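Local atomic coordinates of xyloglucanase (Paenibacillus pabuli, PDB entry 2JEP), a protein that hydrolyses xyloglucan of the plant cell wall, probably by cutting within its beta-1,4-glucan backbone, as a family 5 glycoside hydrolase. Residues 86-91 with 114-119; 126-131 with 162-167; 233-238 with 310-315; 263-268 with 302-307. All coordinates share one frame; numbering follows the deposited sequence. Where two conformers were deposited one is given.

How the contacts relate
Contacts 1, 2 and 4 are buried, each setting a strand of the parallel eight-stranded barrel against a helix later in the chain. Contact 3 lies further out, partly exposed, between two helix ends. Contacts 1 and 2 are neighbours, since strands 85-88 and 125-128 run side by side and Ile88 N probably bonds to Ile127 O. Contacts 3 and 4 share helix 298-313 and touch where Val235 meets Ser307. Across the barrel, contacts 1 and 4 meet through Arg87 and His264. Chemistry follows position: contacts 1 and 2 are purely aliphatic, contact 4 is aromatic, with the aliphatic part of a glutamine alongside, and contact 3 adds a lysine and a bridging water.

Contact 1: residues 86-91 with 114-119; sequences IRIPVS and QVVDYA
Between Ile86 and Ile88, the two strand residues that touch helix 106-120, Arg87 NH1 is held by a salt bridge to Glu323 and a hydrogen bond to Asn47 OD1. NE of the same guanidinium pairs with Glu178 and NH2 with Asn181, which fixes the group firmly inside the barrel. The flanking isoleucines start off toward the helix instead, and what they make there is entirely aliphatic. Ile86 leans the flank of its longer branch on Ala119, with CG1 3.9 Å from Ala119 CB. Because that chain bends at chi2 (-69°), its end CD1 turns aside and CG1 does the touching. Ile88 keeps a straight chain, chi2 176°, and so it meets the helix with its end: CD1 lies 4.0 Å from Val116 CA. The same methyl is 4.1 Å from Val115 CG1 and equally far from Val116 CG2, so it sits at the junction of two successive valines. No hydrogen bond links the segments. Ile75 and Val78 of helix 72-80, with Val126 of the next strand, extend the same apolar layer. Strand and helix axes run 9.9 Å apart at 173°, almost exactly antiparallel. This is the strand-to-helix half of a beta-alpha-beta crossover, completed by strand 125-128, the repeating element of the TIM barrel of family 5 glycoside hydrolases.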
loop_
_atom_site.group_PDB
_atom_site.type_symbol
_atom_site.label_atom_id
_atom_site.label_comp_id
_atom_site.label_asym_id
_atom_site.label_seq_id
_atom_site.Cartn_x
_atom_site.Cartn_y
_atom_site.Cartn_z
ATOM N N ILE A 86 -0.008 -0.243 -10.207
ATOM C CA ILE A 86 0.815 -1.239 -9.542
ATOM C C ILE A 86 1.460 -0.596 -8.319
ATOM O O ILE A 86 2.142 0.420 -8.462
ATOM C CB ILE A 86 1.958 -1.747 -10.467
ATOM C CG1 ILE A 86 1.414 -2.174 -11.832
ATOM C CG2 ILE A 86 2.750 -2.851 -9.742
ATOM C CD1 ILE A 86 0.572 -3.415 -11.768
ATOM N N ARG A 87 1.246 -1.184 -7.137
ATOM C CA ARG A 87 1.958 -0.776 -5.937
ATOM C C ARG A 87 3.134 -1.701 -5.744
ATOM O O ARG A 87 2.978 -2.926 -5.799
ATOM C CB ARG A 87 1.050 -0.781 -4.714
ATOM C CG ARG A 87 1.756 -0.406 -3.395
ATOM C CD ARG A 87 0.749 -0.040 -2.342
ATOM N NE ARG A 87 1.331 0.308 -1.053
ATOM C CZ ARG A 87 1.466 -0.513 -0.001
ATOM N NH1 ARG A 87 1.221 -1.815 -0.109
ATOM N NH2 ARG A 87 1.868 -0.001 1.177
ATOM N N ILE A 88 4.309 -1.114 -5.518
ATOM C CA ILE A 88 5.564 -1.834 -5.408
ATOM C C ILE A 88 6.130 -1.601 -4.008
ATOM O O ILE A 88 6.807 -0.605 -3.745
ATOM C CB ILE A 88 6.596 -1.415 -6.480
ATOM C CG1 ILE A 88 6.012 -1.555 -7.900
ATOM C CG2 ILE A 88 7.897 -2.194 -6.315
ATOM C CD1 ILE A 88 6.945 -1.064 -8.994
ATOM N N PRO A 89 5.865 -2.545 -3.092
ATOM C CA PRO A 89 6.549 -2.510 -1.796
ATOM C C PRO A 89 8.078 -2.572 -1.996
ATOM O O PRO A 89 8.537 -3.399 -2.777
ATOM C CB PRO A 89 6.031 -3.772 -1.118
ATOM C CG PRO A 89 4.687 -4.010 -1.722
ATOM C CD PRO A 89 4.891 -3.650 -3.161
ATOM N N VAL A 90 8.827 -1.719 -1.296
ATOM C CA VAL A 90 10.282 -1.711 -1.377
ATOM C C VAL A 90 10.858 -1.573 0.021
ATOM O O VAL A 90 10.489 -0.656 0.761
ATOM C CB VAL A 90 10.821 -0.555 -2.246
ATOM C CG1 VAL A 90 12.352 -0.665 -2.382
ATOM C CG2 VAL A 90 10.179 -0.543 -3.624
ATOM N N SER A 91 11.760 -2.486 0.384
ATOM C CA SER A 91 12.530 -2.343 1.621
ATOM C C SER A 91 13.945 -1.907 1.314
ATOM O O SER A 91 14.456 -2.151 0.227
ATOM C CB SER A 91 12.570 -3.681 2.378
ATOM O OG SER A 91 11.292 -4.001 2.877
ATOM N N GLN A 114 14.467 -0.396 -12.461
ATOM C CA GLN A 114 14.104 -1.305 -13.535
ATOM C C GLN A 114 12.672 -1.844 -13.333
ATOM O O GLN A 114 11.884 -1.903 -14.272
ATOM C CB GLN A 114 15.129 -2.436 -13.625
ATOM C CG GLN A 114 15.036 -3.266 -14.871
ATOM C CD GLN A 114 15.640 -2.612 -16.106
ATOM O OE1 GLN A 114 15.744 -3.240 -17.160
ATOM N NE2 GLN A 114 16.023 -1.348 -15.993
ATOM N N VAL A 115 12.342 -2.234 -12.113
ATOM C CA VAL A 115 11.032 -2.784 -11.841
ATOM C C VAL A 115 9.945 -1.706 -11.999
ATOM O O VAL A 115 8.870 -1.968 -12.579
ATOM C CB VAL A 115 11.016 -3.450 -10.456
ATOM C CG1 VAL A 115 9.605 -3.946 -10.070
ATOM C CG2 VAL A 115 12.008 -4.636 -10.435
ATOM N N VAL A 116 10.210 -0.500 -11.498
ATOM C CA VAL A 116 9.306 0.624 -11.742
ATOM C C VAL A 116 9.059 0.765 -13.240
ATOM O O VAL A 116 7.920 0.925 -13.681
ATOM C CB VAL A 116 9.861 1.917 -11.146
ATOM C CG1 VAL A 116 9.139 3.157 -11.752
ATOM C CG2 VAL A 116 9.753 1.889 -9.637
ATOM N N ASP A 117 10.135 0.732 -14.033
ATOM C CA ASP A 117 9.979 0.907 -15.463
ATOM C C ASP A 117 9.120 -0.176 -16.120
ATOM O O ASP A 117 8.420 0.091 -17.099
ATOM C CB ASP A 117 11.345 0.952 -16.142
ATOM C CG ASP A 117 12.099 2.238 -15.911
ATOM O OD1 ASP A 117 11.476 3.226 -15.471
ATOM O OD2 ASP A 117 13.316 2.237 -16.269
ATOM N N TYR A 118 9.145 -1.407 -15.602
ATOM C CA TYR A 118 8.279 -2.444 -16.167
ATOM C C TYR A 118 6.828 -2.001 -16.179
ATOM O O TYR A 118 6.102 -2.320 -17.092
ATOM C CB TYR A 118 8.352 -3.761 -15.388
ATOM C CG TYR A 118 9.693 -4.464 -15.320
ATOM C CD1 TYR A 118 10.721 -4.158 -16.174
ATOM C CD2 TYR A 118 9.923 -5.443 -14.363
ATOM C CE1 TYR A 118 11.959 -4.807 -16.072
ATOM C CE2 TYR A 118 11.125 -6.096 -14.281
ATOM C CZ TYR A 118 12.151 -5.764 -15.118
ATOM O OH TYR A 118 13.353 -6.422 -14.982
ATOM N N ALA A 119 6.410 -1.305 -15.127
ATOM C CA ALA A 119 5.030 -0.796 -15.004
ATOM C C ALA A 119 4.870 0.570 -15.657
ATOM O O ALA A 119 3.923 0.807 -16.423
ATOM C CB ALA A 119 4.608 -0.723 -13.528
#

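Contact 2: residues 126-131 with 162-167; sequences VIINIH and QQIATK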
loop_
_atom_site.group_PDB
_atom_site.type_symbol
_atom_site.label_atom_id
_atom_site.label_comp_id
_atom_site.label_asym_id
_atom_site.label_seq_id
_atom_site.Cartn_x
_atom_site.Cartn_y
_atom_site.Cartn_z
ATOM N N VAL A 126 2.119 3.864 -10.796
ATOM C CA VAL A 126 3.059 3.100 -9.999
ATOM C C VAL A 126 3.240 3.799 -8.668
ATOM O O VAL A 126 3.412 5.026 -8.643
ATOM C CB VAL A 126 4.433 3.004 -10.692
ATOM C CG1 VAL A 126 5.385 2.112 -9.882
ATOM C CG2 VAL A 126 4.292 2.495 -12.124
ATOM N N ILE A 127 3.197 3.023 -7.577
ATOM C CA ILE A 127 3.465 3.547 -6.246
ATOM C C ILE A 127 4.702 2.824 -5.707
ATOM O O ILE A 127 4.746 1.593 -5.753
ATOM C CB ILE A 127 2.285 3.275 -5.287
ATOM C CG1 ILE A 127 0.980 3.898 -5.805
ATOM C CG2 ILE A 127 2.629 3.735 -3.850
ATOM C CD1 ILE A 127 -0.276 3.381 -5.104
ATOM N N ILE A 128 5.691 3.569 -5.209
ATOM C CA ILE A 128 6.842 2.986 -4.506
ATOM C C ILE A 128 6.877 3.544 -3.089
ATOM O O ILE A 128 6.536 4.702 -2.858
ATOM C CB ILE A 128 8.192 3.217 -5.207
ATOM C CG1 ILE A 128 8.504 4.698 -5.398
ATOM C CG2 ILE A 128 8.208 2.442 -6.498
ATOM C CD1 ILE A 128 9.880 4.952 -6.023
ATOM N N ASN A 129 7.275 2.716 -2.125
ATOM C CA ASN A 129 7.239 3.110 -0.717
ATOM C C ASN A 129 8.539 2.761 0.015
ATOM O O ASN A 129 9.537 2.387 -0.619
ATOM C CB ASN A 129 6.012 2.498 -0.035
ATOM C CG ASN A 129 6.131 1.006 0.202
ATOM O OD1 ASN A 129 7.171 0.419 -0.063
ATOM N ND2 ASN A 129 5.076 0.398 0.743
ATOM N N ILE A 130 8.542 2.940 1.338
ATOM C CA ILE A 130 9.544 2.340 2.230
ATOM C C ILE A 130 8.753 1.399 3.116
ATOM O O ILE A 130 7.847 1.823 3.825
ATOM C CB ILE A 130 10.300 3.394 3.042
ATOM C CG1 ILE A 130 11.123 4.288 2.112
ATOM C CG2 ILE A 130 11.145 2.715 4.130
ATOM C CD1 ILE A 130 11.939 5.375 2.841
ATOM N N HIS A 131 9.045 0.093 3.030
ATOM C CA HIS A 131 8.092 -0.917 3.503
ATOM C C HIS A 131 8.524 -1.630 4.784
ATOM O O HIS A 131 8.048 -1.301 5.895
ATOM C CB HIS A 131 7.807 -1.886 2.343
ATOM C CG HIS A 131 6.580 -2.716 2.515
ATOM N ND1 HIS A 131 5.369 -2.383 1.941
ATOM C CD2 HIS A 131 6.377 -3.878 3.181
ATOM C CE1 HIS A 131 4.480 -3.314 2.237
ATOM N NE2 HIS A 131 5.058 -4.224 3.003
ATOM N N GLN A 162 15.708 11.588 0.095
ATOM C CA GLN A 162 16.403 12.477 -0.850
ATOM C C GLN A 162 16.915 11.659 -2.026
ATOM O O GLN A 162 16.792 12.060 -3.195
ATOM C CB GLN A 162 17.596 13.159 -0.184
ATOM C CG GLN A 162 17.332 14.349 0.673
ATOM C CD GLN A 162 18.624 14.960 1.205
ATOM O OE1 GLN A 162 19.697 14.408 1.017
ATOM N NE2 GLN A 162 18.515 16.099 1.877
ATOM N N GLN A 163 17.545 10.539 -1.711
ATOM C CA GLN A 163 18.137 9.680 -2.746
ATOM C C GLN A 163 17.108 8.997 -3.624
ATOM O O GLN A 163 17.273 8.926 -4.836
ATOM C CB GLN A 163 19.036 8.642 -2.087
ATOM C CG GLN A 163 20.256 9.225 -1.422
ATOM C CD GLN A 163 20.960 8.192 -0.613
ATOM O OE1 GLN A 163 21.676 7.344 -1.161
ATOM N NE2 GLN A 163 20.743 8.215 0.694
ATOM N N ILE A 164 16.057 8.449 -3.025
ATOM C CA ILE A 164 15.029 7.774 -3.851
ATOM C C ILE A 164 14.375 8.819 -4.756
ATOM O O ILE A 164 14.201 8.613 -5.962
ATOM C CB ILE A 164 13.938 7.127 -2.952
ATOM C CG1 ILE A 164 14.512 6.057 -2.029
ATOM C CG2 ILE A 164 12.798 6.579 -3.814
ATOM C CD1 ILE A 164 13.593 5.690 -0.854
ATOM N N ALA A 165 14.010 9.965 -4.184
ATOM C CA ALA A 165 13.334 10.986 -4.977
ATOM C C ALA A 165 14.227 11.460 -6.127
ATOM O O ALA A 165 13.785 11.581 -7.263
ATOM C CB ALA A 165 12.890 12.168 -4.107
ATOM N N THR A 166 15.495 11.715 -5.819
ATOM C CA THR A 166 16.437 12.160 -6.848
ATOM C C THR A 166 16.510 11.132 -7.998
ATOM O O THR A 166 16.503 11.504 -9.170
ATOM C CB THR A 166 17.793 12.431 -6.241
ATOM O OG1 THR A 166 17.678 13.530 -5.338
ATOM C CG2 THR A 166 18.833 12.775 -7.307
ATOM N N LYS A 167 16.538 9.846 -7.671
ATOM C CA LYS A 167 16.649 8.798 -8.698
ATOM C C LYS A 167 15.474 8.868 -9.679
ATOM O O LYS A 167 15.618 8.608 -10.876
ATOM C CB LYS A 167 16.664 7.414 -8.011
ATOM C CG LYS A 167 16.936 6.207 -8.886
ATOM C CD LYS A 167 18.365 6.181 -9.354
ATOM C CE LYS A 167 18.678 4.921 -10.147
ATOM N NZ LYS A 167 20.008 5.064 -10.787
#
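Ile164 meets both Ile128 and Ile130, pinning helix 150-167 to the third strand of the TIM barrel and to the loop that leaves it. The helical segment opens with Gln162, whose carbonyl O is gripped twice by one residue: Thr166 OG1 lies 2.7 Å from Gln162 O, and Thr166 N approaches from the opposite face of the carbonyl plane. Next comes Gln163, with its amide held by the backbone of Tyr102 and Ile104, off to the side of the contact. Ile164 then does the packing with two separate methyls. Its branch methyl CG2 comes within 4.0 Å of Ile128 CD1, the two side chains running antiparallel past one another. Its chain end CD1 reaches Ile130 CD1 at 4.1 Å and crosses that residue at a slant, resting equally near CG1. Ile128 can extend this far because CG1, although wedged between backbone N and carbonyl carbon (chi1 58°), continues into a straight chain. One turn on from Gln163, Lys167 carries its NZ to Asn110 of helix 106-120, tying successive barrel helices together. Asn129, between Ile128 and Ile130, starts out away from the helix, where its ND2 donates to His131 ND1 over 3.0 Å at 162°, nearly in the plane of both the amide and the imidazole.

Contact 3: residues 233-238 with 310-315; sequences YTVGNY and DKFVTQ
Thr234 meets the rim of the Phe312 ring in two ways. Its CG2 lies 3.8 Å from Phe312 CE2, the side chains crossing at about a right angle. Its carbonyl O stands at the ring edge, near the plane, 3.7 Å from Phe312 CZ, where the slightly positive ring hydrogens probably suit an oxygen. With chi1 at -53°, CG2 is anti to the backbone N, while the hydroxyl lies beside that N and bonds back to Asn230 O. Val235 follows and splits its contact between two residues. CG1 is 3.7 Å from Phe312 CE2, an oblique approach, and 4.0 Å from Lys311 CB. The lysine, bent at chi2 (57°) and chi3 (62°), passes its CG over the centre of the Phe312 ring and doubles back to put CE 3.6 Å from Val235 O. That carbonyl receives a firm bond from a water, 2.7 Å from Val235 O, which is only weakly held by Lys311 NZ. Val235 and Lys311 each have a second conformer, so the lysine end of this bridge is doubtful. Gly236 leaves the helix, Asn237 centres an inverse gamma turn, and Tyr238 folds back until Tyr233 CD1 stands 3.6 Å above the middle of its ring. The contact thus joins the ends of helices 231-235 and 298-313, which follow successive strands, 222-225 and 259-265, and pack side by side in the outer helical layer of a TIM barrel.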
loop_
_atom_site.group_PDB
_atom_site.type_symbol
_atom_site.label_atom_id
_atom_site.label_comp_id
_atom_site.label_asym_id
_atom_site.label_seq_id
_atom_site.Cartn_x
_atom_site.Cartn_y
_atom_site.Cartn_z
ATOM N N TYR A 233 -8.113 4.824 13.352
ATOM C CA TYR A 233 -7.068 5.622 14.001
ATOM C C TYR A 233 -6.550 6.776 13.139
ATOM O O TYR A 233 -5.809 7.616 13.641
ATOM C CB TYR A 233 -5.899 4.740 14.468
ATOM C CG TYR A 233 -6.247 3.755 15.568
ATOM C CD1 TYR A 233 -7.104 4.115 16.604
ATOM C CD2 TYR A 233 -5.732 2.474 15.576
ATOM C CE1 TYR A 233 -7.411 3.236 17.614
ATOM C CE2 TYR A 233 -6.039 1.584 16.593
ATOM C CZ TYR A 233 -6.883 1.976 17.596
ATOM O OH TYR A 233 -7.199 1.084 18.623
ATOM N N THR A 234 -6.930 6.801 11.868
ATOM C CA THR A 234 -6.606 7.870 10.942
ATOM C C THR A 234 -7.719 8.916 10.871
ATOM O O THR A 234 -7.442 10.114 10.806
ATOM C CB THR A 234 -6.276 7.297 9.549
ATOM O OG1 THR A 234 -5.261 6.295 9.690
ATOM C CG2 THR A 234 -5.808 8.362 8.603
ATOM N N VAL A 235 -8.974 8.468 10.878
ATOM C CA VAL A 235 -10.080 9.425 10.790
ATOM C C VAL A 235 -10.524 9.957 12.147
ATOM O O VAL A 235 -11.051 11.065 12.215
ATOM C CB VAL A 235 -11.320 8.873 10.033
ATOM C CG1 VAL A 235 -10.917 8.438 8.623
ATOM C CG2 VAL A 235 -12.025 7.748 10.831
ATOM N N GLY A 236 -10.325 9.199 13.204
ATOM C CA GLY A 236 -10.767 9.634 14.520
ATOM C C GLY A 236 -9.819 10.609 15.177
ATOM O O GLY A 236 -8.805 11.004 14.610
ATOM N N ASN A 237 -10.161 11.010 16.401
ATOM C CA ASN A 237 -9.390 12.040 17.096
ATOM C C ASN A 237 -8.273 11.431 17.922
ATOM O O ASN A 237 -8.292 11.459 19.155
ATOM C CB ASN A 237 -10.325 12.890 17.973
ATOM C CG ASN A 237 -9.624 14.086 18.561
ATOM O OD1 ASN A 237 -8.596 14.535 18.038
ATOM N ND2 ASN A 237 -10.165 14.611 19.647
ATOM N N TYR A 238 -7.283 10.858 17.239
ATOM C CA TYR A 238 -6.196 10.122 17.869
ATOM C C TYR A 238 -4.832 10.732 17.658
ATOM O O TYR A 238 -3.846 10.257 18.242
ATOM C CB TYR A 238 -6.154 8.675 17.351
ATOM C CG TYR A 238 -7.379 7.866 17.738
ATOM C CD1 TYR A 238 -7.473 7.282 18.997
ATOM C CD2 TYR A 238 -8.436 7.702 16.849
ATOM C CE1 TYR A 238 -8.596 6.526 19.353
ATOM C CE2 TYR A 238 -9.554 6.934 17.190
ATOM C CZ TYR A 238 -9.634 6.359 18.447
ATOM O OH TYR A 238 -10.755 5.601 18.751
ATOM N N ASP A 310 -15.675 10.957 4.095
ATOM C CA ASP A 310 -16.126 12.150 4.812
ATOM C C ASP A 310 -14.944 12.975 5.352
ATOM O O ASP A 310 -14.977 14.207 5.340
ATOM C CB ASP A 310 -17.020 11.746 5.969
ATOM C CG ASP A 310 -18.398 11.279 5.539
ATOM O OD1 ASP A 310 -18.820 11.533 4.402
ATOM O OD2 ASP A 310 -19.070 10.645 6.376
ATOM N N LYS A 311 -13.903 12.310 5.842
ATOM C CA LYS A 311 -12.795 13.007 6.480
ATOM C C LYS A 311 -11.817 13.579 5.460
ATOM O O LYS A 311 -11.315 14.679 5.648
ATOM C CB LYS A 311 -12.065 12.086 7.463
ATOM C CG LYS A 311 -10.939 12.744 8.252
ATOM C CD LYS A 311 -11.375 13.956 9.066
ATOM C CE LYS A 311 -12.412 13.621 10.125
ATOM N NZ LYS A 311 -12.697 14.801 10.985
ATOM N N PHE A 312 -11.528 12.817 4.404
ATOM C CA PHE A 312 -10.438 13.147 3.496
ATOM C C PHE A 312 -10.873 13.472 2.090
ATOM O O PHE A 312 -10.475 14.508 1.554
ATOM C CB PHE A 312 -9.381 12.037 3.505
ATOM C CG PHE A 312 -8.782 11.814 4.850
ATOM C CD1 PHE A 312 -8.046 12.822 5.455
ATOM C CD2 PHE A 312 -8.935 10.605 5.511
ATOM C CE1 PHE A 312 -7.519 12.645 6.684
ATOM C CE2 PHE A 312 -8.382 10.428 6.767
ATOM C CZ PHE A 312 -7.668 11.446 7.338
ATOM N N VAL A 313 -11.646 12.598 1.452
ATOM C CA VAL A 313 -11.982 12.806 0.039
ATOM C C VAL A 313 -12.697 14.138 -0.160
ATOM O O VAL A 313 -12.404 14.872 -1.129
ATOM C CB VAL A 313 -12.826 11.649 -0.555
ATOM C CG1 VAL A 313 -13.159 11.946 -2.039
ATOM C CG2 VAL A 313 -12.064 10.293 -0.454
ATOM N N THR A 314 -13.615 14.448 0.755
ATOM C CA THR A 314 -14.382 15.690 0.675
ATOM C C THR A 314 -13.517 16.928 0.824
ATOM O O THR A 314 -13.985 18.035 0.514
ATOM C CB THR A 314 -15.465 15.780 1.777
ATOM O OG1 THR A 314 -14.883 15.738 3.087
ATOM C CG2 THR A 314 -16.522 14.709 1.612
ATOM N N GLN A 315 -12.325 16.772 1.389
ATOM C CA GLN A 315 -11.404 17.902 1.592
ATOM C C GLN A 315 -10.385 18.017 0.473
ATOM O O GLN A 315 -9.472 18.852 0.539
ATOM C CB GLN A 315 -10.704 17.762 2.939
ATOM C CG GLN A 315 -11.644 17.631 4.152
ATOM C CD GLN A 315 -12.777 18.647 4.176
ATOM O OE1 GLN A 315 -13.959 18.290 4.079
ATOM N NE2 GLN A 315 -12.422 19.910 4.308
HETATM O O HOH W 1 -11.102 13.420 13.605
#

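Contact 4: residues 263-268 with 302-307; sequences AHYYSP and ESQFKS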
loop_
_atom_site.group_PDB
_atom_site.type_symbol
_atom_site.label_atom_id
_atom_site.label_comp_id
_atom_site.label_asym_id
_atom_site.label_seq_id
_atom_site.Cartn_x
_atom_site.Cartn_y
_atom_site.Cartn_z
ATOM N N ALA A 263 -4.845 3.921 3.537
ATOM C CA ALA A 263 -5.294 2.994 4.585
ATOM C C ALA A 263 -5.284 1.600 3.973
ATOM O O ALA A 263 -5.295 1.453 2.725
ATOM C CB ALA A 263 -6.718 3.355 5.131
ATOM N N HIS A 264 -5.204 0.584 4.839
ATOM C CA HIS A 264 -5.266 -0.815 4.428
ATOM C C HIS A 264 -6.496 -1.468 5.039
ATOM O O HIS A 264 -6.953 -1.029 6.079
ATOM C CB HIS A 264 -4.000 -1.565 4.856
ATOM C CG HIS A 264 -2.754 -1.099 4.164
ATOM N ND1 HIS A 264 -1.488 -1.511 4.530
ATOM C CD2 HIS A 264 -2.584 -0.185 3.176
ATOM C CE1 HIS A 264 -0.599 -0.908 3.746
ATOM N NE2 HIS A 264 -1.235 -0.105 2.907
ATOM N N TYR A 265 -7.014 -2.509 4.398
ATOM C CA TYR A 265 -8.276 -3.088 4.842
ATOM C C TYR A 265 -8.278 -4.601 4.708
ATOM O O TYR A 265 -8.231 -5.132 3.598
ATOM C CB TYR A 265 -9.434 -2.510 4.036
ATOM C CG TYR A 265 -10.790 -2.780 4.641
ATOM C CD1 TYR A 265 -11.239 -2.027 5.708
ATOM C CD2 TYR A 265 -11.602 -3.825 4.195
ATOM C CE1 TYR A 265 -12.481 -2.284 6.278
ATOM C CE2 TYR A 265 -12.830 -4.073 4.767
ATOM C CZ TYR A 265 -13.258 -3.298 5.801
ATOM O OH TYR A 265 -14.489 -3.517 6.398
ATOM N N TYR A 266 -8.358 -5.277 5.851
ATOM C CA TYR A 266 -8.413 -6.726 5.914
ATOM C C TYR A 266 -9.448 -7.158 6.967
ATOM O O TYR A 266 -9.275 -8.195 7.612
ATOM C CB TYR A 266 -7.051 -7.294 6.277
ATOM C CG TYR A 266 -5.916 -7.070 5.280
ATOM C CD1 TYR A 266 -5.742 -7.914 4.211
ATOM C CD2 TYR A 266 -5.002 -6.059 5.458
ATOM C CE1 TYR A 266 -4.661 -7.779 3.367
ATOM C CE2 TYR A 266 -3.925 -5.905 4.615
ATOM C CZ TYR A 266 -3.768 -6.750 3.555
ATOM O OH TYR A 266 -2.671 -6.688 2.723
ATOM N N SER A 267 -10.504 -6.371 7.132
ATOM C CA SER A 267 -11.507 -6.685 8.144
ATOM C C SER A 267 -12.679 -7.434 7.553
ATOM O O SER A 267 -13.092 -7.144 6.444
ATOM C CB SER A 267 -12.033 -5.412 8.791
ATOM O OG SER A 267 -11.006 -4.717 9.496
ATOM N N PRO A 268 -13.245 -8.388 8.301
ATOM C CA PRO A 268 -12.806 -8.895 9.582
ATOM C C PRO A 268 -11.662 -9.869 9.423
ATOM O O PRO A 268 -11.687 -10.737 8.552
ATOM C CB PRO A 268 -14.057 -9.604 10.130
ATOM C CG PRO A 268 -14.748 -10.092 8.886
ATOM C CD PRO A 268 -14.438 -9.108 7.798
ATOM N N GLU A 302 -19.270 -0.473 4.648
ATOM C CA GLU A 302 -19.873 0.829 4.326
ATOM C C GLU A 302 -19.459 1.941 5.292
ATOM O O GLU A 302 -19.034 3.022 4.854
ATOM C CB GLU A 302 -21.399 0.664 4.269
ATOM C CG GLU A 302 -22.204 1.964 4.292
ATOM C CD GLU A 302 -22.004 2.873 3.102
ATOM O OE1 GLU A 302 -21.715 2.382 1.976
ATOM O OE2 GLU A 302 -22.142 4.116 3.286
ATOM N N SER A 303 -19.599 1.698 6.589
ATOM C CA SER A 303 -19.255 2.693 7.615
ATOM C C SER A 303 -17.780 3.075 7.543
ATOM O O SER A 303 -17.403 4.244 7.636
ATOM C CB SER A 303 -19.550 2.129 9.013
ATOM O OG SER A 303 -19.232 3.071 10.034
ATOM N N GLN A 304 -16.929 2.062 7.417
ATOM C CA GLN A 304 -15.507 2.302 7.376
ATOM C C GLN A 304 -15.113 3.184 6.201
ATOM O O GLN A 304 -14.389 4.170 6.346
ATOM C CB GLN A 304 -14.764 0.966 7.323
ATOM C CG GLN A 304 -14.800 0.209 8.622
ATOM C CD GLN A 304 -13.855 0.766 9.624
ATOM O OE1 GLN A 304 -12.635 0.684 9.419
ATOM N NE2 GLN A 304 -14.384 1.354 10.674
ATOM N N PHE A 305 -15.509 2.795 5.000
ATOM C CA PHE A 305 -15.085 3.550 3.828
ATOM C C PHE A 305 -15.764 4.908 3.776
ATOM O O PHE A 305 -15.126 5.907 3.389
ATOM C CB PHE A 305 -15.290 2.755 2.539
ATOM C CG PHE A 305 -14.235 1.694 2.271
ATOM C CD1 PHE A 305 -13.454 1.160 3.288
ATOM C CD2 PHE A 305 -14.044 1.220 0.983
ATOM C CE1 PHE A 305 -12.516 0.182 3.016
ATOM C CE2 PHE A 305 -13.110 0.225 0.700
ATOM C CZ PHE A 305 -12.343 -0.284 1.731
ATOM N N LYS A 306 -17.019 4.995 4.216
ATOM C CA LYS A 306 -17.649 6.310 4.260
ATOM C C LYS A 306 -16.854 7.243 5.174
ATOM O O LYS A 306 -16.753 8.439 4.891
ATOM C CB LYS A 306 -19.101 6.232 4.713
ATOM C CG LYS A 306 -19.796 7.588 4.602
ATOM C CD LYS A 306 -21.288 7.468 4.846
ATOM C CE LYS A 306 -21.983 8.784 4.565
ATOM N NZ LYS A 306 -21.647 9.815 5.586
ATOM N N SER A 307 -16.266 6.724 6.247
ATOM C CA SER A 307 -15.543 7.600 7.168
ATOM C C SER A 307 -14.308 8.209 6.506
ATOM O O SER A 307 -13.967 9.368 6.782
ATOM C CB SER A 307 -15.211 6.884 8.468
ATOM O OG SER A 307 -14.128 5.972 8.369
#
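The Tyr265 ring receives Phe305 on one face: Phe305 CE1 stands 3.7 Å above its plane, offset toward the rim near Tyr265 CD1. On the opposite face lies the backbone of its own segment, Ser267 N, 4.0 Å from the plane. Phe305 comes edge first, with the ring centroids of Tyr265 and Phe305 5.1 Å apart and the planes at 76°, a T-shaped pair. Tyr265 reaches the helix because its CG is anti to the backbone N, chi1 -166°, on a CB already pointing that way. The first side-chain bond of Phe305 points neither at the strand nor away from it, and the end of the ring closes the gap. Gln304 comes up obliquely, CB 4.1 Å from Tyr265 CE1; its chain bends at chi2, and its amide plane lies 30° from the tyrosine ring; its NE2 goes on to Asp232. The backbone O of Gln304 accepts from Ser307 OG at 2.7 Å. Ile321 of the next strand touches both rings, placing them between the sheet and the outer helical layer of the TIM barrel. His264 and Tyr266, flanking Tyr265, are hydrogen-bonded to Glu182 and Glu323. The chemistry implies a contact of shape and ring electrostatics: C-H groups at the phenylalanine edge meet the electron-rich tyrosine face, while Gln304 NE2 and backbone O find partners away from the aromatic pair.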